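Local coordinates for protein HTH-type transcriptional activator AmpR (PDB 5MMH) that activates expression of the beta-lactamase gene ampC as a homodimeric LysR-family regulator whose effector-binding domain recognises muropeptides derived from the cell wall, at residues G20-V24 against G25-P29; A158-A161 against R162-A165; L197-R200 against G201-L204; M206-V209 against E210-R214. All blocks are in the same frame, centred on the assembly; numbering follows the deposited sequence.

In this effector-binding domain of AmpR, four short-range contacts illustrate how side chains a turn apart are arranged along helices and at a helix start. Contact 1 opens helix 20-37, right after strand 13-19; contact 2 spans the turn into helix 161-165 and the helix itself; contacts 3 and 4 adjoin on helix 194-215, their centres about 14 Å apart. Contact 1 is the hub, its centre about 11 Å from that of contact 2, 16 Å from contact 3 and 15 Å from contact 4. W26 by itself meets M159, L203, M206 and E210. Contacts 2 and 4 touch through A158; contacts 2 and 3 do not. Contacts 1 and 2 also reach the second subunit, contributing to both interior and dimer.

Contact 1 (G20-V24 against G25-P29); sequences GTFTV and GWLLP
The carbonyl oxygen of F22 receives two backbone N-H groups, a firm bond from L27 N at 2.9 Å and a weak one from W26 N at 3.1 Å. The i to i+5 bond marks a pi-type turn in helix 20-37, the helix of the beta-alpha-beta unit formed with strands 13-19 and 42-48. One residue on, T23 O accepts L28 N at 2.9 Å with the same wide spacing, whereas G25 N still makes the ordinary alpha-helical bond to T21 O. The helix widens here and is kinked at P29, whose N has no hydrogen to give; the axes of the two short pieces differ by 39°. V24 O instead takes a hydrogen bond from Q148 of the second subunit.

At this pi-type turn F22 and W26 lie alongside each other and point the same way. F22 carries CG anti to its backbone N (chi1 -177°), and the ring atom F22 CZ comes to 3.4 Å from W26 CE3. The pair is oblique, neither a stack nor an edge-to-face contact, with planes 37° apart. L27 CB lies obliquely by the F22 ring, 3.9 Å from F22 CE1. Further out, the phenyl ring meets Y182 and the indole meets F79, while R30 makes a cation-pi contact with W26.

The hydroxyl T23 OG1 is hydrogen-bonded to V19 O, at the end of strand 13-19. Its methyl group serves the apolar side, with T23 CG2 lying 3.7 Å from L28 CG, a carbon that also sits 3.2 Å from T23 O.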
loop_
_atom_site.group_PDB
_atom_site.type_symbol
_atom_site.label_atom_id
_atom_site.label_comp_id
_atom_site.label_asym_id
_atom_site.label_seq_id
_atom_site.Cartn_x
_atom_site.Cartn_y
_atom_site.Cartn_z
ATOM N N GLY A 20 6.508 1.957 1.250
ATOM C CA GLY A 20 5.894 0.846 1.958
ATOM C C GLY A 20 6.348 -0.505 1.451
ATOM O O GLY A 20 6.660 -1.404 2.238
ATOM N N THR A 21 6.434 -0.650 0.134
ATOM C CA THR A 21 6.874 -1.910 -0.465
ATOM C C THR A 21 8.260 -2.310 0.024
ATOM O O THR A 21 8.507 -3.487 0.324
ATOM C CB THR A 21 6.859 -1.783 -1.992
ATOM O OG1 THR A 21 5.515 -1.509 -2.418
ATOM C CG2 THR A 21 7.382 -3.072 -2.684
ATOM N N PHE A 22 9.174 -1.341 0.118
ATOM C CA PHE A 22 10.515 -1.611 0.640
ATOM C C PHE A 22 10.485 -1.928 2.134
ATOM O O PHE A 22 11.276 -2.743 2.622
ATOM C CB PHE A 22 11.402 -0.397 0.365
ATOM C CG PHE A 22 12.837 -0.549 0.783
ATOM C CD1 PHE A 22 13.242 -0.220 2.068
ATOM C CD2 PHE A 22 13.800 -0.920 -0.143
ATOM C CE1 PHE A 22 14.593 -0.307 2.434
ATOM C CE2 PHE A 22 15.132 -1.019 0.226
ATOM C CZ PHE A 22 15.521 -0.716 1.509
ATOM N N THR A 23 9.603 -1.278 2.889
ATOM C CA THR A 23 9.595 -1.491 4.335
ATOM C C THR A 23 9.165 -2.910 4.689
ATOM O O THR A 23 9.823 -3.587 5.488
ATOM C CB THR A 23 8.687 -0.470 5.012
ATOM O OG1 THR A 23 9.150 0.840 4.699
ATOM C CG2 THR A 23 8.703 -0.643 6.529
ATOM N N VAL A 24 8.061 -3.382 4.110
ATOM C CA VAL A 24 7.543 -4.684 4.523
ATOM C C VAL A 24 8.209 -5.809 3.746
ATOM O O VAL A 24 8.405 -6.889 4.294
ATOM C CB VAL A 24 6.003 -4.777 4.420
ATOM C CG1 VAL A 24 5.356 -3.722 5.277
ATOM C CG2 VAL A 24 5.534 -4.631 3.008
ATOM N N GLY A 25 8.606 -5.576 2.493
ATOM C CA GLY A 25 9.297 -6.627 1.762
ATOM C C GLY A 25 10.765 -6.826 2.124
ATOM O O GLY A 25 11.309 -7.902 1.842
ATOM N N TRP A 26 11.427 -5.822 2.734
ATOM C CA TRP A 26 12.892 -5.871 2.874
ATOM C C TRP A 26 13.442 -5.297 4.176
ATOM O O TRP A 26 14.244 -5.941 4.854
ATOM C CB TRP A 26 13.560 -5.142 1.698
ATOM C CG TRP A 26 15.038 -5.441 1.534
ATOM C CD1 TRP A 26 15.593 -6.447 0.788
ATOM C CD2 TRP A 26 16.140 -4.732 2.129
ATOM N NE1 TRP A 26 16.968 -6.410 0.879
ATOM C CE2 TRP A 26 17.331 -5.367 1.693
ATOM C CE3 TRP A 26 16.236 -3.637 2.993
ATOM C CZ2 TRP A 26 18.592 -4.940 2.090
ATOM C CZ3 TRP A 26 17.480 -3.197 3.373
ATOM C CH2 TRP A 26 18.657 -3.844 2.917
ATOM N N LEU A 27 13.043 -4.084 4.543
ATOM C CA LEU A 27 13.667 -3.451 5.698
ATOM C C LEU A 27 13.282 -4.145 6.999
ATOM O O LEU A 27 14.146 -4.404 7.852
ATOM C CB LEU A 27 13.282 -1.976 5.756
ATOM C CG LEU A 27 13.982 -1.157 6.826
ATOM C CD1 LEU A 27 15.511 -1.116 6.575
ATOM C CD2 LEU A 27 13.401 0.244 6.870
ATOM N N LEU A 28 11.995 -4.441 7.178
ATOM C CA LEU A 28 11.491 -4.921 8.463
ATOM C C LEU A 28 12.041 -6.301 8.801
ATOM O O LEU A 28 12.315 -6.554 9.982
ATOM C CB LEU A 28 9.956 -4.941 8.491
ATOM C CG LEU A 28 9.191 -3.622 8.667
ATOM C CD1 LEU A 28 7.698 -3.894 8.763
ATOM C CD2 LEU A 28 9.633 -2.820 9.874
ATOM N N PRO A 29 12.187 -7.221 7.833
ATOM C CA PRO A 29 12.901 -8.483 8.121
ATOM C C PRO A 29 14.320 -8.305 8.640
ATOM O O PRO A 29 14.838 -9.223 9.287
ATOM C CB PRO A 29 12.914 -9.206 6.766
ATOM C CG PRO A 29 11.688 -8.709 6.068
ATOM C CD PRO A 29 11.513 -7.274 6.512
#

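Contact 2 (A158-A161 against R162-A165); sequences AMFA and RQLA
R162 follows A161 on the exposed side of the first turn of helix 161-165; its side chain leads outward and packs on Q148 of the second subunit. Q163 folds back instead, though it too packs on the second subunit, at R147. Its chain bends at chi2 (91°), bringing the amide across the start of the helix until Q163 OE1 lies 3.3 Å from F160 CA and 3.7 Å from F160 CB. The oxygen also stands at the edge of the F160 ring, near its plane, and the amide is turned 60° from that ring.

L164 supplies the first helical bond, from L164 N to F160 O at 3.0 Å, which fits F160 as the N-cap residue. Its side chain crowds the same carbonyl, L164 CD1 approaching F160 O to 3.2 Å. A165 repeats the pattern one step later: A165 N meets A161 O at 2.7 Å in a nearly straight bond (167° at the hydrogen). Two consecutive i to i+4 bonds thus set this short helix going.

F160 packs on S139, L140 and L143 of helix 139-147. M159 leans on T21 and W26 of helix 20-37, while A158, just after strand 153-156, abuts E210 and R214 of helix 194-215.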
loop_
_atom_site.group_PDB
_atom_site.type_symbol
_atom_site.label_atom_id
_atom_site.label_comp_id
_atom_site.label_asym_id
_atom_site.label_seq_id
_atom_site.Cartn_x
_atom_site.Cartn_y
_atom_site.Cartn_z
ATOM N N ALA A 158 12.188 -8.831 -6.130
ATOM C CA ALA A 158 12.974 -8.876 -4.908
ATOM C C ALA A 158 12.249 -8.265 -3.720
ATOM O O ALA A 158 12.728 -8.384 -2.593
ATOM C CB ALA A 158 14.312 -8.172 -5.133
ATOM N N MET A 159 11.108 -7.627 -3.937
ATOM C CA MET A 159 10.307 -7.126 -2.834
ATOM C C MET A 159 9.170 -8.067 -2.452
ATOM O O MET A 159 8.499 -7.831 -1.444
ATOM C CB MET A 159 9.768 -5.739 -3.191
ATOM C CG MET A 159 10.890 -4.708 -3.417
ATOM S SD MET A 159 11.693 -4.222 -1.870
ATOM C CE MET A 159 13.371 -4.818 -2.084
ATOM N N PHE A 160 8.955 -9.140 -3.206
ATOM C CA PHE A 160 7.871 -10.080 -2.931
ATOM C C PHE A 160 8.415 -11.495 -2.879
ATOM O O PHE A 160 7.811 -12.445 -3.380
ATOM C CB PHE A 160 6.758 -9.920 -3.959
ATOM C CG PHE A 160 6.143 -8.564 -3.929
ATOM C CD1 PHE A 160 5.156 -8.258 -3.000
ATOM C CD2 PHE A 160 6.589 -7.574 -4.779
ATOM C CE1 PHE A 160 4.623 -6.991 -2.946
ATOM C CE2 PHE A 160 6.048 -6.301 -4.732
ATOM C CZ PHE A 160 5.084 -6.008 -3.819
ATOM N N ALA A 161 9.582 -11.628 -2.250
ATOM C CA ALA A 161 10.299 -12.895 -2.197
ATOM C C ALA A 161 9.549 -13.916 -1.360
ATOM O O ALA A 161 9.425 -15.083 -1.747
ATOM C CB ALA A 161 11.691 -12.662 -1.620
ATOM N N ARG A 162 9.079 -13.496 -0.188
ATOM C CA ARG A 162 8.267 -14.351 0.664
ATOM C C ARG A 162 7.113 -14.964 -0.115
ATOM O O ARG A 162 6.951 -16.192 -0.167
ATOM C CB ARG A 162 7.736 -13.534 1.839
ATOM C CG ARG A 162 8.514 -13.684 3.126
ATOM C CD ARG A 162 7.556 -13.975 4.228
ATOM N NE ARG A 162 8.046 -13.582 5.550
ATOM C CZ ARG A 162 7.336 -13.666 6.674
ATOM N NH1 ARG A 162 6.097 -14.127 6.634
ATOM N NH2 ARG A 162 7.875 -13.280 7.816
ATOM N N GLN A 163 6.289 -14.106 -0.719
ATOM C CA GLN A 163 5.159 -14.571 -1.513
ATOM C C GLN A 163 5.599 -15.580 -2.568
ATOM O O GLN A 163 5.008 -16.657 -2.702
ATOM C CB GLN A 163 4.465 -13.369 -2.152
ATOM C CG GLN A 163 3.720 -12.500 -1.128
ATOM C CD GLN A 163 4.561 -11.360 -0.536
ATOM O OE1 GLN A 163 5.797 -11.326 -0.655
ATOM N NE2 GLN A 163 3.879 -10.421 0.118
ATOM N N LEU A 164 6.664 -15.266 -3.300
ATOM C CA LEU A 164 7.127 -16.189 -4.327
ATOM C C LEU A 164 7.604 -17.506 -3.716
ATOM O O LEU A 164 7.245 -18.583 -4.204
ATOM C CB LEU A 164 8.234 -15.536 -5.156
ATOM C CG LEU A 164 7.785 -14.399 -6.067
ATOM C CD1 LEU A 164 8.895 -13.380 -6.270
ATOM C CD2 LEU A 164 7.271 -14.954 -7.405
ATOM N N ALA A 165 8.389 -17.439 -2.632
ATOM C CA ALA A 165 8.888 -18.656 -1.989
ATOM C C ALA A 165 7.767 -19.462 -1.341
ATOM O O ALA A 165 7.845 -20.695 -1.295
ATOM C CB ALA A 165 9.953 -18.313 -0.949
#

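Contact 3 (L197-R200 against G201-L204); sequences LAFR and GWLL
Over one face of the F199 ring lies L203 CB, while W202 CZ3 approaches obliquely at 4.1 Å from F199 CE1. F34, from helix 20-37, adds an edge-to-face contact with the same phenyl ring and also meets the indole of W202. The indole N-H is spoken for as well, since W202 NE1 is hydrogen-bonded to D33. The guanidinium of R200 has L204 CD1 obliquely beside it.

F199 and L203 lie side by side, pointing the same way, F199 with CG anti to its backbone nitrogen (chi1 174°); F199 CE2 and L203 CD2 meet at 3.9 Å. R200 and L204 form a second side-by-side pair one position along. The long extended chain of R200 passes the leucine, with R200 CG 4.0 Å from L204 CD1, and R200 NH2 has a long, weak ion pair with E192.

Beneath the side chains, four successive i to i+4 bonds hold the backbone, the straightest being W202 N to A198 O at 3.2 Å (175°). This is a regular amphipathic alpha-helix: F199, W202 and L203 share the buried flank, facing helix 20-37 and strands 61-66 and 73-86, in the helix-against-sheet packing familiar from LysR-type effector domains of the periplasmic-binding-protein fold.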
loop_
_atom_site.group_PDB
_atom_site.type_symbol
_atom_site.label_atom_id
_atom_site.label_comp_id
_atom_site.label_asym_id
_atom_site.label_seq_id
_atom_site.Cartn_x
_atom_site.Cartn_y
_atom_site.Cartn_z
ATOM N N LEU A 197 24.576 8.685 10.698
ATOM C CA LEU A 197 25.763 8.024 10.153
ATOM C C LEU A 197 25.776 6.553 10.526
ATOM O O LEU A 197 26.062 5.696 9.681
ATOM C CB LEU A 197 27.046 8.726 10.627
ATOM C CG LEU A 197 27.210 10.100 9.954
ATOM C CD1 LEU A 197 28.341 10.939 10.540
ATOM C CD2 LEU A 197 27.391 9.919 8.458
ATOM N N ALA A 198 25.420 6.235 11.774
ATOM C CA ALA A 198 25.360 4.839 12.178
ATOM C C ALA A 198 24.349 4.075 11.332
ATOM O O ALA A 198 24.646 2.986 10.825
ATOM C CB ALA A 198 25.013 4.739 13.663
ATOM N N PHE A 199 23.146 4.642 11.148
ATOM C CA PHE A 199 22.126 3.941 10.368
ATOM C C PHE A 199 22.587 3.723 8.936
ATOM O O PHE A 199 22.405 2.640 8.378
ATOM C CB PHE A 199 20.808 4.718 10.385
ATOM C CG PHE A 199 19.742 4.137 9.496
ATOM C CD1 PHE A 199 19.020 3.026 9.891
ATOM C CD2 PHE A 199 19.446 4.718 8.279
ATOM C CE1 PHE A 199 18.035 2.496 9.071
ATOM C CE2 PHE A 199 18.471 4.185 7.461
ATOM C CZ PHE A 199 17.777 3.071 7.855
ATOM N N ARG A 200 23.179 4.749 8.325
ATOM C CA ARG A 200 23.678 4.644 6.953
ATOM C C ARG A 200 24.704 3.515 6.806
ATOM O O ARG A 200 24.656 2.736 5.843
ATOM C CB ARG A 200 24.259 6.001 6.554
ATOM C CG ARG A 200 25.023 6.095 5.259
ATOM C CD ARG A 200 25.896 7.356 5.315
ATOM N NE ARG A 200 26.981 7.308 4.346
ATOM C CZ ARG A 200 27.269 8.275 3.476
ATOM N NH1 ARG A 200 28.284 8.121 2.622
ATOM N NH2 ARG A 200 26.554 9.397 3.464
ATOM N N GLY A 201 25.619 3.388 7.763
ATOM C CA GLY A 201 26.618 2.337 7.662
ATOM C C GLY A 201 25.995 0.954 7.677
ATOM O O GLY A 201 26.285 0.114 6.821
ATOM N N TRP A 202 25.095 0.716 8.631
ATOM C CA TRP A 202 24.398 -0.563 8.694
ATOM C C TRP A 202 23.561 -0.810 7.442
ATOM O O TRP A 202 23.513 -1.937 6.929
ATOM C CB TRP A 202 23.521 -0.613 9.945
ATOM C CG TRP A 202 22.630 -1.795 9.973
ATOM C CD1 TRP A 202 22.920 -3.023 10.490
ATOM C CD2 TRP A 202 21.299 -1.877 9.466
ATOM N NE1 TRP A 202 21.868 -3.862 10.317
ATOM C CE2 TRP A 202 20.853 -3.187 9.692
ATOM C CE3 TRP A 202 20.446 -0.970 8.824
ATOM C CZ2 TRP A 202 19.578 -3.617 9.326
ATOM C CZ3 TRP A 202 19.188 -1.393 8.458
ATOM C CH2 TRP A 202 18.759 -2.705 8.717
ATOM N N LEU A 203 22.894 0.225 6.927
ATOM C CA LEU A 203 22.020 0.000 5.775
ATOM C C LEU A 203 22.822 -0.304 4.516
ATOM O O LEU A 203 22.393 -1.116 3.682
ATOM C CB LEU A 203 21.116 1.206 5.546
ATOM C CG LEU A 203 20.165 1.148 4.350
ATOM C CD1 LEU A 203 19.071 0.108 4.561
ATOM C CD2 LEU A 203 19.583 2.532 4.126
ATOM N N LEU A 204 23.983 0.343 4.357
ATOM C CA LEU A 204 24.842 0.066 3.202
ATOM C C LEU A 204 25.407 -1.349 3.249
ATOM O O LEU A 204 25.499 -2.015 2.215
ATOM C CB LEU A 204 25.974 1.088 3.131
ATOM C CG LEU A 204 25.492 2.471 2.691
ATOM C CD1 LEU A 204 26.631 3.495 2.700
ATOM C CD2 LEU A 204 24.855 2.399 1.307
#

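Contact 4 (M206-V209 against E210-R214); sequences MAAV and EARGR
Backbone bonds come first: A207 O takes A211 N at 2.9 Å, nearly straight, and also a weak bond from E210 N, which reaches M206 O at 3.3 Å as well. A208 O receives R212 N, and V209 O receives G213 N; i to i+4 bonds predominate, with a weak i to i+3 bond added at E210 N.

Packing of a charged group on the helix surface is the second kind. R212 bends at chi3 (-73°), laying its guanidinium back over the preceding turn. One face has A208 O above its centre, the methyl A208 CB lies 3.6 Å from R212 NH2, and V209 CG2 comes to 3.9 Å from R212 NH1.

Ionic bonding is the third. R214 NH2 makes a salt bridge of 2.6 Å to E210 OE1, supplemented by a weak bond from R214 NE; the carboxylate oxygen lies in the guanidinium plane and uses its anti lone pair. R214 NH1 is tied in turn to E80 O of strand 73-86. The other oxygen, E210 OE2, has a weak hydrogen bond from W26 NE1 and a long, weak ion pair with R30.

With these partners around it, E210 is probably held as a carboxylate, joined firmly to R214 through OE1 and more weakly to W26 and R30 of helix 20-37 through OE2.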
loop_
_atom_site.group_PDB
_atom_site.type_symbol
_atom_site.label_atom_id
_atom_site.label_comp_id
_atom_site.label_asym_id
_atom_site.label_seq_id
_atom_site.Cartn_x
_atom_site.Cartn_y
_atom_site.Cartn_z
ATOM N N MET A 206 23.936 -3.991 4.671
ATOM C CA MET A 206 22.819 -4.847 4.280
ATOM C C MET A 206 22.514 -4.719 2.791
ATOM O O MET A 206 22.173 -5.701 2.135
ATOM C CB MET A 206 21.566 -4.506 5.097
ATOM C CG MET A 206 21.666 -4.748 6.604
ATOM S SD MET A 206 22.120 -6.418 7.151
ATOM C CE MET A 206 20.758 -7.414 6.627
ATOM N N ALA A 207 22.616 -3.515 2.236
ATOM C CA ALA A 207 22.333 -3.370 0.816
ATOM C C ALA A 207 23.368 -4.112 -0.025
ATOM O O ALA A 207 23.017 -4.732 -1.036
ATOM C CB ALA A 207 22.273 -1.891 0.441
ATOM N N ALA A 208 24.644 -4.086 0.393
ATOM C CA ALA A 208 25.685 -4.756 -0.377
ATOM C C ALA A 208 25.447 -6.256 -0.432
ATOM O O ALA A 208 25.685 -6.886 -1.462
ATOM C CB ALA A 208 27.066 -4.451 0.213
ATOM N N VAL A 209 24.964 -6.848 0.666
ATOM C CA VAL A 209 24.627 -8.272 0.653
ATOM C C VAL A 209 23.486 -8.541 -0.319
ATOM O O VAL A 209 23.413 -9.613 -0.931
ATOM C CB VAL A 209 24.280 -8.742 2.085
ATOM C CG1 VAL A 209 23.669 -10.157 2.068
ATOM C CG2 VAL A 209 25.521 -8.670 2.988
ATOM N N GLU A 210 22.575 -7.581 -0.490
ATOM C CA GLU A 210 21.454 -7.829 -1.387
ATOM C C GLU A 210 21.915 -7.735 -2.839
ATOM O O GLU A 210 21.623 -8.617 -3.653
ATOM C CB GLU A 210 20.304 -6.851 -1.073
ATOM C CG GLU A 210 19.094 -6.888 -2.037
ATOM C CD GLU A 210 18.168 -8.127 -1.890
ATOM O OE1 GLU A 210 17.386 -8.390 -2.832
ATOM O OE2 GLU A 210 18.206 -8.833 -0.857
ATOM N N ALA A 211 22.675 -6.686 -3.176
ATOM C CA ALA A 211 23.148 -6.556 -4.550
ATOM C C ALA A 211 24.034 -7.730 -4.915
ATOM O O ALA A 211 23.938 -8.272 -6.018
ATOM C CB ALA A 211 23.900 -5.235 -4.736
ATOM N N ARG A 212 24.900 -8.135 -3.986
ATOM C CA ARG A 212 25.774 -9.291 -4.178
ATOM C C ARG A 212 24.962 -10.558 -4.416
ATOM O O ARG A 212 25.293 -11.369 -5.290
ATOM C CB ARG A 212 26.645 -9.416 -2.928
ATOM C CG ARG A 212 27.879 -10.225 -2.954
ATOM C CD ARG A 212 28.590 -9.987 -1.613
ATOM N NE ARG A 212 29.177 -8.648 -1.566
ATOM C CZ ARG A 212 29.214 -7.846 -0.496
ATOM N NH1 ARG A 212 28.663 -8.214 0.666
ATOM N NH2 ARG A 212 29.808 -6.658 -0.606
ATOM N N GLY A 213 23.863 -10.723 -3.665
ATOM C CA GLY A 213 23.042 -11.913 -3.787
ATOM C C GLY A 213 22.438 -12.109 -5.165
ATOM O O GLY A 213 22.240 -13.250 -5.601
ATOM N N ARG A 214 22.162 -11.019 -5.884
ATOM C CA ARG A 214 21.479 -11.172 -7.165
ATOM C C ARG A 214 22.397 -11.545 -8.316
ATOM O O ARG A 214 21.914 -12.081 -9.319
ATOM C CB ARG A 214 20.696 -9.906 -7.501
ATOM C CG ARG A 214 19.541 -9.827 -6.560
ATOM C CD ARG A 214 18.426 -9.001 -7.019
ATOM N NE ARG A 214 17.850 -8.346 -5.846
ATOM C CZ ARG A 214 17.533 -7.061 -5.784
ATOM N NH1 ARG A 214 17.712 -6.302 -6.855
ATOM N NH2 ARG A 214 17.029 -6.565 -4.668
#